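Local coordinates for protein LYND (Lyngbya aestuarii, PDB 4V1T) that probably converts cysteine residues of cyanobactin precursor peptides such as PatE into thiazoline heterocycles, using ATP and magnesium in a YcaO cyclodehydratase domain, at residues E108-V114 / I268-H272; T115-N121 / L153-D159; T158-L162 / L181-P185; S188-P194 / K289-H295. Residues are numbered along the deposited sequence.

Contacts 2, 3 and 4 lie in one mixed sheet, in which strands 114-118, 154-157, 180-184, 189-196 and 289-294 are successive neighbours; contact 1 ties the approach to that sheet to helix 250-275. Contacts 2 and 3 share Thr158 and Asp159, their centres about 7 Å apart; contacts 3 and 4 are about 9 Å apart, centre to centre, and meet where Tyr161 OH reaches Gly193 O. Contact 1 lies about 19 Å from contact 2, between centres. Along the chain, contact 1 brackets contacts 2 and 3 and alternates with contact 4, helix 250-275 being followed by strand 289-294. The sheet passes within about 11 Å of the bound zinc at the side chain of Pro194.

Contact 1 of 4, residues E108-V114 / I268-H272; sequences EALRQPV and IVKYH
Residues 268-272 form one turn of helix 250-275, with His272 N bonded to Ile268 O. Residues 108-109 are helical, part of helix 103-109; a type I turn from Ala109 to Gln112 follows, and Gln112 and Pro113 then adopt extended angles. The closest CA atoms are those of Ala109 and Val269, 5.1 Å apart. Polar bonds centre on Gln112, whose side chain (chi1 m, chi2 t) reaches for the helix: NE2 donates to Ile268 O at 3.1 Å and to Ala109 O at 2.8 Å, thus bridging the two backbones, while OE1 lies 3.4 Å from Tyr271 CD2, at the ring edge. Close packing centres on Ala109, a small residue that lets the backbones approach: its CB is 3.3 Å from His272 CB and 3.7 Å from Val269 CA, and its CA lies over one face of the His272 ring (chi1 t). Apolar contacts join Leu110 CD2 to Ile268 CD1 (3.9 Å) and to Val269 CG2 (4.2 Å), and Val114 CG2 to Ile268 CG2 (4.3 Å); Ile268 takes chi1 p. The contact docks a helix-to-strand connection on the flank of helix 250-275, with Trp96 of helix 90-98 against Leu110 and Val269, and strand 114-118 beginning about Val114.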
loop_
_atom_site.group_PDB
_atom_site.type_symbol
_atom_site.label_atom_id
_atom_site.label_comp_id
_atom_site.label_asym_id
_atom_site.label_seq_id
_atom_site.Cartn_x
_atom_site.Cartn_y
_atom_site.Cartn_z
ATOM N N GLU B 108 6.134 -33.645 19.521
ATOM C CA GLU B 108 5.771 -33.599 20.934
ATOM C C GLU B 108 4.689 -32.534 21.183
ATOM O O GLU B 108 3.736 -32.758 21.930
ATOM C CB GLU B 108 7.003 -33.315 21.796
ATOM C CG GLU B 108 6.995 -34.024 23.147
ATOM C CD GLU B 108 7.258 -35.514 23.032
ATOM O OE1 GLU B 108 8.043 -35.925 22.149
ATOM O OE2 GLU B 108 6.677 -36.270 23.833
ATOM N N ALA B 109 4.839 -31.382 20.547
ATOM C CA ALA B 109 3.883 -30.300 20.711
ATOM C C ALA B 109 2.489 -30.698 20.238
ATOM O O ALA B 109 1.486 -30.289 20.816
ATOM C CB ALA B 109 4.350 -29.076 19.961
ATOM N N LEU B 110 2.440 -31.496 19.180
ATOM C CA LEU B 110 1.179 -31.913 18.586
ATOM C C LEU B 110 0.387 -32.874 19.475
ATOM O O LEU B 110 -0.790 -33.125 19.213
ATOM C CB LEU B 110 1.433 -32.558 17.217
ATOM C CG LEU B 110 1.854 -31.631 16.074
ATOM C CD1 LEU B 110 2.195 -32.443 14.839
ATOM C CD2 LEU B 110 0.770 -30.631 15.744
ATOM N N ARG B 111 1.025 -33.401 20.519
ATOM C CA ARG B 111 0.365 -34.316 21.461
ATOM C C ARG B 111 -0.485 -33.575 22.483
ATOM O O ARG B 111 -1.198 -34.194 23.259
ATOM C CB ARG B 111 1.395 -35.159 22.207
ATOM C CG ARG B 111 2.146 -36.137 21.335
ATOM C CD ARG B 111 3.117 -36.974 22.145
ATOM N NE ARG B 111 3.917 -37.863 21.311
ATOM C CZ ARG B 111 3.538 -38.348 20.127
ATOM N NH1 ARG B 111 2.351 -38.046 19.613
ATOM N NH2 ARG B 111 4.349 -39.151 19.446
ATOM N N GLN B 112 -0.392 -32.254 22.497
ATOM C CA GLN B 112 -1.182 -31.444 23.420
ATOM C C GLN B 112 -2.656 -31.496 23.028
ATOM O O GLN B 112 -2.998 -31.179 21.886
ATOM C CB GLN B 112 -0.703 -29.993 23.408
ATOM C CG GLN B 112 0.676 -29.777 23.997
ATOM C CD GLN B 112 1.177 -28.363 23.759
ATOM O OE1 GLN B 112 1.158 -27.530 24.655
ATOM N NE2 GLN B 112 1.626 -28.089 22.534
ATOM N N PRO B 113 -3.533 -31.901 23.963
ATOM C CA PRO B 113 -4.943 -31.931 23.600
ATOM C C PRO B 113 -5.566 -30.533 23.551
ATOM O O PRO B 113 -5.078 -29.598 24.189
ATOM C CB PRO B 113 -5.578 -32.781 24.702
ATOM C CG PRO B 113 -4.670 -32.654 25.866
ATOM C CD PRO B 113 -3.291 -32.404 25.328
ATOM N N VAL B 114 -6.649 -30.421 22.789
ATOM C CA VAL B 114 -7.383 -29.173 22.601
ATOM C C VAL B 114 -8.865 -29.406 22.940
ATOM O O VAL B 114 -9.343 -30.545 22.908
ATOM C CB VAL B 114 -7.203 -28.688 21.145
ATOM C CG1 VAL B 114 -8.410 -27.932 20.619
ATOM C CG2 VAL B 114 -5.947 -27.837 21.032
ATOM N N ILE B 268 -0.165 -24.229 18.750
ATOM C CA ILE B 268 0.239 -25.150 19.817
ATOM C C ILE B 268 1.723 -25.472 19.705
ATOM O O ILE B 268 2.406 -25.636 20.730
ATOM C CB ILE B 268 -0.584 -26.465 19.825
ATOM C CG1 ILE B 268 -0.482 -27.185 18.481
ATOM C CG2 ILE B 268 -2.037 -26.163 20.159
ATOM C CD1 ILE B 268 -1.133 -28.550 18.455
ATOM N N VAL B 269 2.237 -25.549 18.472
ATOM C CA VAL B 269 3.660 -25.836 18.271
ATOM C C VAL B 269 4.483 -24.659 18.764
ATOM O O VAL B 269 5.449 -24.815 19.526
ATOM C CB VAL B 269 3.975 -26.130 16.801
ATOM C CG1 VAL B 269 5.481 -26.091 16.530
ATOM C CG2 VAL B 269 3.397 -27.471 16.406
ATOM N N LYS B 270 4.084 -23.472 18.330
ATOM C CA LYS B 270 4.691 -22.238 18.796
ATOM C C LYS B 270 4.665 -22.139 20.323
ATOM O O LYS B 270 5.653 -21.769 20.965
ATOM C CB LYS B 270 3.975 -21.048 18.160
ATOM C CG LYS B 270 4.403 -19.681 18.669
ATOM C CD LYS B 270 4.325 -18.657 17.551
ATOM C CE LYS B 270 4.499 -17.245 18.036
ATOM N NZ LYS B 270 4.187 -16.271 16.957
ATOM N N TYR B 271 3.528 -22.490 20.902
ATOM C CA TYR B 271 3.344 -22.397 22.341
ATOM C C TYR B 271 4.258 -23.370 23.077
ATOM O O TYR B 271 4.809 -23.037 24.121
ATOM C CB TYR B 271 1.896 -22.693 22.695
ATOM C CG TYR B 271 1.658 -22.889 24.171
ATOM C CD1 TYR B 271 1.777 -21.829 25.060
ATOM C CD2 TYR B 271 1.318 -24.133 24.676
ATOM C CE1 TYR B 271 1.548 -22.001 26.417
ATOM C CE2 TYR B 271 1.084 -24.311 26.026
ATOM C CZ TYR B 271 1.196 -23.241 26.889
ATOM O OH TYR B 271 0.975 -23.412 28.233
ATOM N N HIS B 272 4.403 -24.577 22.526
ATOM C CA HIS B 272 5.244 -25.596 23.119
ATOM C C HIS B 272 6.699 -25.131 23.170
ATOM O O HIS B 272 7.356 -25.287 24.184
ATOM C CB HIS B 272 5.135 -26.896 22.328
ATOM C CG HIS B 272 6.042 -27.979 22.816
ATOM N ND1 HIS B 272 5.781 -28.710 23.954
ATOM C CD2 HIS B 272 7.203 -28.463 22.317
ATOM C CE1 HIS B 272 6.742 -29.593 24.141
ATOM N NE2 HIS B 272 7.619 -29.465 23.162
#

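Contact 2 of 4, residues T115-N121 / L153-D159; sequences TLTPVGN and LNVVLTD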
loop_
_atom_site.group_PDB
_atom_site.type_symbol
_atom_site.label_atom_id
_atom_site.label_comp_id
_atom_site.label_asym_id
_atom_site.label_seq_id
_atom_site.Cartn_x
_atom_site.Cartn_y
_atom_site.Cartn_z
ATOM N N THR B 115 -9.582 -28.337 23.285
ATOM C CA THR B 115 -11.029 -28.419 23.483
ATOM C C THR B 115 -11.747 -27.557 22.464
ATOM O O THR B 115 -11.264 -26.477 22.110
ATOM C CB THR B 115 -11.460 -27.988 24.905
ATOM O OG1 THR B 115 -11.058 -26.638 25.153
ATOM C CG2 THR B 115 -10.842 -28.905 25.952
ATOM N N LEU B 116 -12.884 -28.058 21.981
ATOM C CA LEU B 116 -13.769 -27.308 21.093
ATOM C C LEU B 116 -15.041 -26.935 21.852
ATOM O O LEU B 116 -15.546 -27.728 22.645
ATOM C CB LEU B 116 -14.136 -28.121 19.848
ATOM C CG LEU B 116 -12.986 -28.756 19.067
ATOM C CD1 LEU B 116 -13.494 -29.287 17.732
ATOM C CD2 LEU B 116 -11.833 -27.788 18.852
ATOM N N THR B 117 -15.548 -25.728 21.601
ATOM C CA THR B 117 -16.755 -25.238 22.265
ATOM C C THR B 117 -17.627 -24.461 21.275
ATOM O O THR B 117 -17.237 -23.399 20.813
ATOM C CB THR B 117 -16.417 -24.318 23.461
ATOM O OG1 THR B 117 -15.389 -24.916 24.269
ATOM C CG2 THR B 117 -17.659 -24.066 24.316
ATOM N N PRO B 118 -18.810 -24.991 20.937
ATOM C CA PRO B 118 -19.699 -24.203 20.082
ATOM C C PRO B 118 -20.443 -23.111 20.842
ATOM O O PRO B 118 -20.635 -23.198 22.049
ATOM C CB PRO B 118 -20.689 -25.243 19.565
ATOM C CG PRO B 118 -20.786 -26.225 20.694
ATOM C CD PRO B 118 -19.385 -26.312 21.256
ATOM N N VAL B 119 -20.858 -22.089 20.110
ATOM C CA VAL B 119 -21.628 -20.986 20.656
ATOM C C VAL B 119 -22.559 -20.507 19.539
ATOM O O VAL B 119 -22.226 -20.612 18.350
ATOM C CB VAL B 119 -20.711 -19.847 21.181
ATOM C CG1 VAL B 119 -19.884 -19.257 20.068
ATOM C CG2 VAL B 119 -21.519 -18.749 21.854
ATOM N N GLY B 120 -23.720 -19.989 19.908
ATOM C CA GLY B 120 -24.721 -19.633 18.917
ATOM C C GLY B 120 -25.264 -20.896 18.278
ATOM O O GLY B 120 -25.454 -21.896 18.955
ATOM N N ASN B 121 -25.473 -20.866 16.965
ATOM C CA ASN B 121 -26.162 -21.955 16.272
ATOM C C ASN B 121 -25.231 -22.899 15.515
ATOM O O ASN B 121 -25.644 -23.541 14.557
ATOM C CB ASN B 121 -27.230 -21.379 15.326
ATOM C CG ASN B 121 -26.661 -20.377 14.340
ATOM O OD1 ASN B 121 -25.527 -20.509 13.884
ATOM N ND2 ASN B 121 -27.446 -19.363 14.012
ATOM N N LEU B 153 -5.218 -24.956 24.572
ATOM C CA LEU B 153 -6.063 -24.104 23.743
ATOM C C LEU B 153 -7.516 -24.544 23.728
ATOM O O LEU B 153 -7.821 -25.708 23.472
ATOM C CB LEU B 153 -5.534 -24.075 22.318
ATOM C CG LEU B 153 -6.221 -23.094 21.376
ATOM C CD1 LEU B 153 -5.847 -21.664 21.735
ATOM C CD2 LEU B 153 -5.861 -23.405 19.942
ATOM N N ASN B 154 -8.413 -23.605 24.007
ATOM C CA ASN B 154 -9.844 -23.825 23.804
ATOM C C ASN B 154 -10.265 -23.136 22.513
ATOM O O ASN B 154 -10.062 -21.937 22.353
ATOM C CB ASN B 154 -10.652 -23.297 24.993
ATOM C CG ASN B 154 -12.142 -23.576 24.866
ATOM O OD1 ASN B 154 -12.559 -24.615 24.351
ATOM N ND2 ASN B 154 -12.953 -22.639 25.330
ATOM N N VAL B 155 -10.831 -23.899 21.586
ATOM C CA VAL B 155 -11.293 -23.354 20.319
ATOM C C VAL B 155 -12.802 -23.131 20.354
ATOM O O VAL B 155 -13.569 -24.067 20.583
ATOM C CB VAL B 155 -10.945 -24.287 19.158
ATOM C CG1 VAL B 155 -11.312 -23.655 17.837
ATOM C CG2 VAL B 155 -9.467 -24.619 19.180
ATOM N N VAL B 156 -13.218 -21.888 20.115
ATOM C CA VAL B 156 -14.625 -21.520 20.166
ATOM C C VAL B 156 -15.154 -21.231 18.763
ATOM O O VAL B 156 -14.685 -20.313 18.098
ATOM C CB VAL B 156 -14.850 -20.289 21.065
ATOM C CG1 VAL B 156 -16.338 -19.949 21.151
ATOM C CG2 VAL B 156 -14.296 -20.541 22.452
ATOM N N LEU B 157 -16.133 -22.024 18.324
ATOM C CA LEU B 157 -16.750 -21.833 17.015
ATOM C C LEU B 157 -18.037 -21.036 17.191
ATOM O O LEU B 157 -18.920 -21.453 17.938
ATOM C CB LEU B 157 -17.061 -23.166 16.339
ATOM C CG LEU B 157 -16.105 -24.334 16.549
ATOM C CD1 LEU B 157 -16.514 -25.485 15.649
ATOM C CD2 LEU B 157 -14.670 -23.952 16.265
ATOM N N THR B 158 -18.136 -19.898 16.509
ATOM C CA THR B 158 -19.293 -19.026 16.631
ATOM C C THR B 158 -19.860 -18.727 15.259
ATOM O O THR B 158 -19.190 -18.951 14.249
ATOM C CB THR B 158 -18.945 -17.699 17.336
ATOM O OG1 THR B 158 -20.152 -16.974 17.623
ATOM C CG2 THR B 158 -18.011 -16.840 16.474
ATOM N N ASP B 159 -21.102 -18.240 15.237
ATOM C CA ASP B 159 -21.722 -17.737 14.010
ATOM C C ASP B 159 -21.617 -16.215 13.961
ATOM O O ASP B 159 -21.840 -15.604 12.918
ATOM C CB ASP B 159 -23.191 -18.178 13.912
ATOM C CG ASP B 159 -24.016 -17.769 15.127
ATOM O OD1 ASP B 159 -23.445 -17.571 16.214
ATOM O OD2 ASP B 159 -25.249 -17.647 14.995
#
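Strands 115-118 and 154-157 run parallel, their axes 4.6 Å apart at 24°, and five backbone bonds join them from Thr115 N to Leu153 O (3.2 Å) through to Val119 N to Leu157 O (3.0 Å). Thr115 (chi1 p) and Thr117 (chi1 m), two residues apart on one face, have different rotamers, and both hydroxyls face the side chain of Asn154. The opposite face is apolar: Leu116 (m, t) brings CD2 to 3.6 Å from Val155 CB, and with Pro118 and Leu157 it packs against helix 124-135. Val119 (chi1 p) puts CG1 3.8 Å from Val156 CG1 and 3.3 Å from Thr158 CB. At Gly120 (phi 68°) a CB would clash with Asp159, whose OD1 bonds Gln163 NE2. The pair is thus part of an alpha/beta layered sheet with helices on both faces, and its chemistry divides accordingly: aliphatic cover against helix 124-135, on the other face a threonine-asparagine cluster beside Val156, which packs with Val119 against helix 165-176, and backbone bonding from Thr115 to Val119.

Contact 3 of 4, residues T158-L162 / L181-P185; sequences TDDYL and LLVKP
The loop between strand 154-157 and helix 165-176 opens a beta-alpha-beta crossover that returns to the sheet as strand 180-184, and here it closes on that strand. Thr158 still follows the parallel register: its CA is 5.1 Å from Lys184 CA, its N donates to Val183 O at 2.8 Å, and Lys184 CA makes a CA-H...O contact with Thr158 O at 3.3 Å. Beyond it the chain leaves strand geometry. Thr158 (chi1 t) sends OG1 to Asp160 O, 2.5 Å, and puts CG2 3.8 Å from Leu182 CD2. Asp160 OD2 accepts from Leu162 N at 3.0 Å, an Asx turn, and also forms a salt bridge with Arg215. This turn places Tyr161 (chi1 -88°, chi2 43°) over the strand. Leu182 CD1 sits over its ring face in a CH-pi contact, 4.0 Å from the Tyr161 ring centroid, while Lys184 CB lies at the edge, 3.6 Å from Tyr161 CE1. Tyr161 OH bonds Gly193 O on the next strand, and helix 204-213, with zinc ligand Cys206, packs on the Tyr161 side chain. Lys184, extended through chi3 (t, t, t), brings CE to 3.5 Å from Asp159 O; its NZ bonds Val186 O and Val189 O and forms a salt bridge with Glu28 of the second subunit.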
loop_
_atom_site.group_PDB
_atom_site.type_symbol
_atom_site.label_atom_id
_atom_site.label_comp_id
_atom_site.label_asym_id
_atom_site.label_seq_id
_atom_site.Cartn_x
_atom_site.Cartn_y
_atom_site.Cartn_z
ATOM N N THR B 158 -18.136 -19.898 16.509
ATOM C CA THR B 158 -19.293 -19.026 16.631
ATOM C C THR B 158 -19.860 -18.727 15.259
ATOM O O THR B 158 -19.190 -18.951 14.249
ATOM C CB THR B 158 -18.945 -17.699 17.336
ATOM O OG1 THR B 158 -20.152 -16.974 17.623
ATOM C CG2 THR B 158 -18.011 -16.840 16.474
ATOM N N ASP B 159 -21.102 -18.240 15.237
ATOM C CA ASP B 159 -21.722 -17.737 14.010
ATOM C C ASP B 159 -21.617 -16.215 13.961
ATOM O O ASP B 159 -21.840 -15.604 12.918
ATOM C CB ASP B 159 -23.191 -18.178 13.912
ATOM C CG ASP B 159 -24.016 -17.769 15.127
ATOM O OD1 ASP B 159 -23.445 -17.571 16.214
ATOM O OD2 ASP B 159 -25.249 -17.647 14.995
ATOM N N ASP B 160 -21.271 -15.611 15.095
ATOM C CA ASP B 160 -21.072 -14.169 15.162
ATOM C C ASP B 160 -20.112 -13.844 16.290
ATOM O O ASP B 160 -20.162 -14.477 17.349
ATOM C CB ASP B 160 -22.411 -13.444 15.361
ATOM C CG ASP B 160 -22.328 -11.970 15.029
ATOM O OD1 ASP B 160 -22.530 -11.609 13.850
ATOM O OD2 ASP B 160 -22.058 -11.171 15.949
ATOM N N TYR B 161 -19.250 -12.852 16.072
ATOM C CA TYR B 161 -18.239 -12.486 17.063
ATOM C C TYR B 161 -18.775 -11.616 18.205
ATOM O O TYR B 161 -18.039 -11.302 19.132
ATOM C CB TYR B 161 -17.068 -11.790 16.385
ATOM C CG TYR B 161 -15.998 -12.752 15.893
ATOM C CD1 TYR B 161 -16.335 -13.937 15.256
ATOM C CD2 TYR B 161 -14.652 -12.468 16.066
ATOM C CE1 TYR B 161 -15.354 -14.814 14.804
ATOM C CE2 TYR B 161 -13.669 -13.337 15.628
ATOM C CZ TYR B 161 -14.024 -14.505 14.998
ATOM O OH TYR B 161 -13.043 -15.360 14.553
ATOM N N LEU B 162 -20.047 -11.241 18.140
ATOM C CA LEU B 162 -20.681 -10.480 19.219
ATOM C C LEU B 162 -21.730 -11.310 19.950
ATOM O O LEU B 162 -22.592 -10.766 20.641
ATOM C CB LEU B 162 -21.312 -9.187 18.676
ATOM C CG LEU B 162 -20.346 -8.064 18.272
ATOM C CD1 LEU B 162 -21.135 -6.880 17.726
ATOM C CD2 LEU B 162 -19.483 -7.623 19.447
ATOM N N LEU B 181 -9.167 -19.661 21.202
ATOM C CA LEU B 181 -9.250 -19.208 19.820
ATOM C C LEU B 181 -10.707 -19.035 19.388
ATOM O O LEU B 181 -11.569 -19.837 19.746
ATOM C CB LEU B 181 -8.554 -20.208 18.892
ATOM C CG LEU B 181 -8.841 -20.089 17.389
ATOM C CD1 LEU B 181 -8.277 -18.806 16.827
ATOM C CD2 LEU B 181 -8.268 -21.273 16.635
ATOM N N LEU B 182 -10.973 -17.983 18.620
ATOM C CA LEU B 182 -12.289 -17.761 18.051
ATOM C C LEU B 182 -12.251 -18.038 16.560
ATOM O O LEU B 182 -11.281 -17.718 15.881
ATOM C CB LEU B 182 -12.767 -16.330 18.296
ATOM C CG LEU B 182 -13.946 -16.092 19.235
ATOM C CD1 LEU B 182 -14.314 -14.616 19.199
ATOM C CD2 LEU B 182 -15.151 -16.954 18.898
ATOM N N VAL B 183 -13.319 -18.639 16.059
ATOM C CA VAL B 183 -13.459 -18.875 14.635
ATOM C C VAL B 183 -14.931 -18.877 14.238
ATOM O O VAL B 183 -15.801 -19.260 15.021
ATOM C CB VAL B 183 -12.810 -20.208 14.214
ATOM C CG1 VAL B 183 -13.506 -21.371 14.857
ATOM C CG2 VAL B 183 -12.829 -20.362 12.703
ATOM N N LYS B 184 -15.188 -18.428 13.016
ATOM C CA LYS B 184 -16.521 -18.394 12.442
ATOM C C LYS B 184 -16.419 -18.960 11.035
ATOM O O LYS B 184 -16.097 -18.242 10.105
ATOM C CB LYS B 184 -17.065 -16.961 12.429
ATOM C CG LYS B 184 -18.360 -16.726 11.630
ATOM C CD LYS B 184 -18.637 -15.223 11.523
ATOM C CE LYS B 184 -19.583 -14.871 10.398
ATOM N NZ LYS B 184 -19.028 -15.228 9.067
ATOM N N PRO B 185 -16.660 -20.268 10.887
ATOM C CA PRO B 185 -16.473 -20.924 9.600
ATOM C C PRO B 185 -17.738 -20.926 8.749
ATOM O O PRO B 185 -17.709 -21.392 7.621
ATOM C CB PRO B 185 -16.094 -22.343 10.009
ATOM C CG PRO B 185 -16.916 -22.580 11.249
ATOM C CD PRO B 185 -16.987 -21.240 11.950
#

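Contact 4 of 4, residues S188-P194 / K289-H295; sequences SVLWLGP and KIITLNH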
loop_
_atom_site.group_PDB
_atom_site.type_symbol
_atom_site.label_atom_id
_atom_site.label_comp_id
_atom_site.label_asym_id
_atom_site.label_seq_id
_atom_site.Cartn_x
_atom_site.Cartn_y
_atom_site.Cartn_z
ATOM N N SER B 188 -20.480 -16.178 4.401
ATOM C CA SER B 188 -19.725 -15.940 3.182
ATOM C C SER B 188 -18.347 -15.359 3.467
ATOM O O SER B 188 -17.518 -15.274 2.562
ATOM C CB SER B 188 -20.499 -14.985 2.267
ATOM O OG SER B 188 -20.863 -13.812 2.975
ATOM N N VAL B 189 -18.121 -14.946 4.711
ATOM C CA VAL B 189 -16.815 -14.472 5.145
ATOM C C VAL B 189 -16.312 -15.265 6.343
ATOM O O VAL B 189 -16.878 -15.184 7.432
ATOM C CB VAL B 189 -16.844 -12.982 5.524
ATOM C CG1 VAL B 189 -15.429 -12.474 5.779
ATOM C CG2 VAL B 189 -17.512 -12.158 4.426
ATOM N N LEU B 190 -15.244 -16.027 6.140
ATOM C CA LEU B 190 -14.582 -16.723 7.227
ATOM C C LEU B 190 -13.921 -15.715 8.138
ATOM O O LEU B 190 -13.188 -14.855 7.664
ATOM C CB LEU B 190 -13.539 -17.714 6.689
ATOM C CG LEU B 190 -12.461 -18.202 7.672
ATOM C CD1 LEU B 190 -13.054 -19.062 8.777
ATOM C CD2 LEU B 190 -11.364 -18.955 6.944
ATOM N N TRP B 191 -14.197 -15.809 9.438
ATOM C CA TRP B 191 -13.398 -15.105 10.443
ATOM C C TRP B 191 -12.567 -16.144 11.167
ATOM O O TRP B 191 -13.078 -17.177 11.593
ATOM C CB TRP B 191 -14.254 -14.347 11.453
ATOM C CG TRP B 191 -15.050 -13.216 10.893
ATOM C CD1 TRP B 191 -15.641 -13.148 9.661
ATOM C CD2 TRP B 191 -15.350 -11.987 11.556
ATOM N NE1 TRP B 191 -16.287 -11.941 9.515
ATOM C CE2 TRP B 191 -16.131 -11.214 10.665
ATOM C CE3 TRP B 191 -15.038 -11.462 12.816
ATOM C CZ2 TRP B 191 -16.604 -9.940 10.998
ATOM C CZ3 TRP B 191 -15.505 -10.201 13.145
ATOM C CH2 TRP B 191 -16.282 -9.451 12.237
ATOM N N LEU B 192 -11.281 -15.860 11.301
ATOM C CA LEU B 192 -10.342 -16.776 11.920
ATOM C C LEU B 192 -9.445 -15.996 12.883
ATOM O O LEU B 192 -8.734 -15.088 12.488
ATOM C CB LEU B 192 -9.524 -17.483 10.835
ATOM C CG LEU B 192 -8.414 -18.424 11.283
ATOM C CD1 LEU B 192 -8.950 -19.568 12.121
ATOM C CD2 LEU B 192 -7.659 -18.958 10.074
ATOM N N GLY B 193 -9.496 -16.360 14.157
ATOM C CA GLY B 193 -8.750 -15.662 15.186
ATOM C C GLY B 193 -9.633 -14.640 15.879
ATOM O O GLY B 193 -10.793 -14.455 15.500
ATOM N N PRO B 194 -9.094 -13.972 16.896
ATOM C CA PRO B 194 -7.721 -14.172 17.348
ATOM C C PRO B 194 -7.555 -15.331 18.306
ATOM O O PRO B 194 -8.540 -15.943 18.738
ATOM C CB PRO B 194 -7.423 -12.867 18.067
ATOM C CG PRO B 194 -8.720 -12.527 18.705
ATOM C CD PRO B 194 -9.796 -12.989 17.742
ATOM N N LYS B 289 -4.680 -11.206 16.341
ATOM C CA LYS B 289 -4.931 -11.017 14.914
ATOM C C LYS B 289 -6.223 -11.691 14.515
ATOM O O LYS B 289 -6.508 -12.794 14.962
ATOM C CB LYS B 289 -3.805 -11.623 14.073
ATOM C CG LYS B 289 -2.911 -10.623 13.372
ATOM C CD LYS B 289 -2.195 -11.260 12.185
ATOM C CE LYS B 289 -1.225 -12.358 12.610
ATOM N NZ LYS B 289 -0.897 -13.281 11.483
ATOM N N ILE B 290 -6.988 -11.035 13.650
ATOM C CA ILE B 290 -8.137 -11.674 13.021
ATOM C C ILE B 290 -7.921 -11.716 11.512
ATOM O O ILE B 290 -7.509 -10.736 10.895
ATOM C CB ILE B 290 -9.439 -10.945 13.339
ATOM C CG1 ILE B 290 -9.682 -10.963 14.848
ATOM C CG2 ILE B 290 -10.607 -11.614 12.616
ATOM C CD1 ILE B 290 -10.831 -10.093 15.295
ATOM N N ILE B 291 -8.215 -12.865 10.926
ATOM C CA ILE B 291 -8.154 -13.041 9.483
ATOM C C ILE B 291 -9.560 -13.175 8.939
ATOM O O ILE B 291 -10.330 -13.998 9.422
ATOM C CB ILE B 291 -7.382 -14.313 9.104
ATOM C CG1 ILE B 291 -5.961 -14.237 9.649
ATOM C CG2 ILE B 291 -7.407 -14.542 7.592
ATOM C CD1 ILE B 291 -5.089 -13.187 8.998
ATOM N N THR B 292 -9.881 -12.373 7.935
ATOM C CA THR B 292 -11.153 -12.498 7.237
ATOM C C THR B 292 -10.878 -12.968 5.821
ATOM O O THR B 292 -10.079 -12.369 5.107
ATOM C CB THR B 292 -11.960 -11.181 7.209
ATOM O OG1 THR B 292 -11.176 -10.140 6.610
ATOM C CG2 THR B 292 -12.347 -10.775 8.613
ATOM N N LEU B 293 -11.527 -14.061 5.436
ATOM C CA LEU B 293 -11.462 -14.575 4.080
ATOM C C LEU B 293 -12.852 -14.513 3.460
ATOM O O LEU B 293 -13.713 -15.347 3.745
ATOM C CB LEU B 293 -10.935 -16.007 4.059
ATOM C CG LEU B 293 -10.938 -16.722 2.704
ATOM C CD1 LEU B 293 -10.049 -16.008 1.706
ATOM C CD2 LEU B 293 -10.513 -18.176 2.857
ATOM N N ASN B 294 -13.062 -13.509 2.618
ATOM C CA ASN B 294 -14.314 -13.367 1.893
ATOM C C ASN B 294 -14.377 -14.404 0.786
ATOM O O ASN B 294 -13.518 -14.428 -0.095
ATOM C CB ASN B 294 -14.436 -11.953 1.328
ATOM C CG ASN B 294 -15.852 -11.614 0.913
ATOM O OD1 ASN B 294 -16.562 -12.436 0.335
ATOM N ND2 ASN B 294 -16.274 -10.407 1.216
ATOM N N HIS B 295 -15.374 -15.280 0.855
ATOM C CA HIS B 295 -15.510 -16.379 -0.092
ATOM C C HIS B 295 -16.209 -15.947 -1.394
ATOM O O HIS B 295 -15.858 -16.432 -2.472
ATOM C CB HIS B 295 -16.305 -17.524 0.541
ATOM C CG HIS B 295 -15.609 -18.202 1.677
ATOM N ND1 HIS B 295 -14.435 -18.907 1.517
ATOM C CD2 HIS B 295 -15.937 -18.310 2.989
ATOM C CE1 HIS B 295 -14.064 -19.409 2.682
ATOM N NE2 HIS B 295 -14.954 -19.057 3.592
#
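Strands 189-194 and 289-294 are antiparallel at 164°, 4.4 Å apart at closest approach, in the antiparallel half of the mixed sheet. In the hydrogen-bonded pairs, Leu190 N to Leu293 O and Leu293 N to Leu190 O are both 2.9 Å, Leu192 N to Ile291 O and Ile291 N to Leu192 O both 2.8 Å; Val189-Asn294 and Trp191-Thr292 are non-hydrogen-bonded. His295 N to Ser188 O, 2.7 Å, continues the ladder. At the far end Gly193 (phi 97°, psi 177°), where a CB would clash with Lys289 O, precedes a cis peptide to Pro194, whose CD packs 3.5 Å from Ile290 CG1. Leu190, Leu192, Leu293 and Ile291 share one face, both strand 189-194 leucines reaching Phe259 of helix 250-275; Leu293 meets Leu300 of the second subunit. At the Ser188-His295 end, Ser188 OG bonds Glu98 and Gln29 of the second subunit. On the other face Thr292 (chi1 p) bonds His303 NE2 through OG1 and places CG2 over the Trp191 five-membered ring, 4.1 Å from its centroid, a CH-pi contact 5° off the normal.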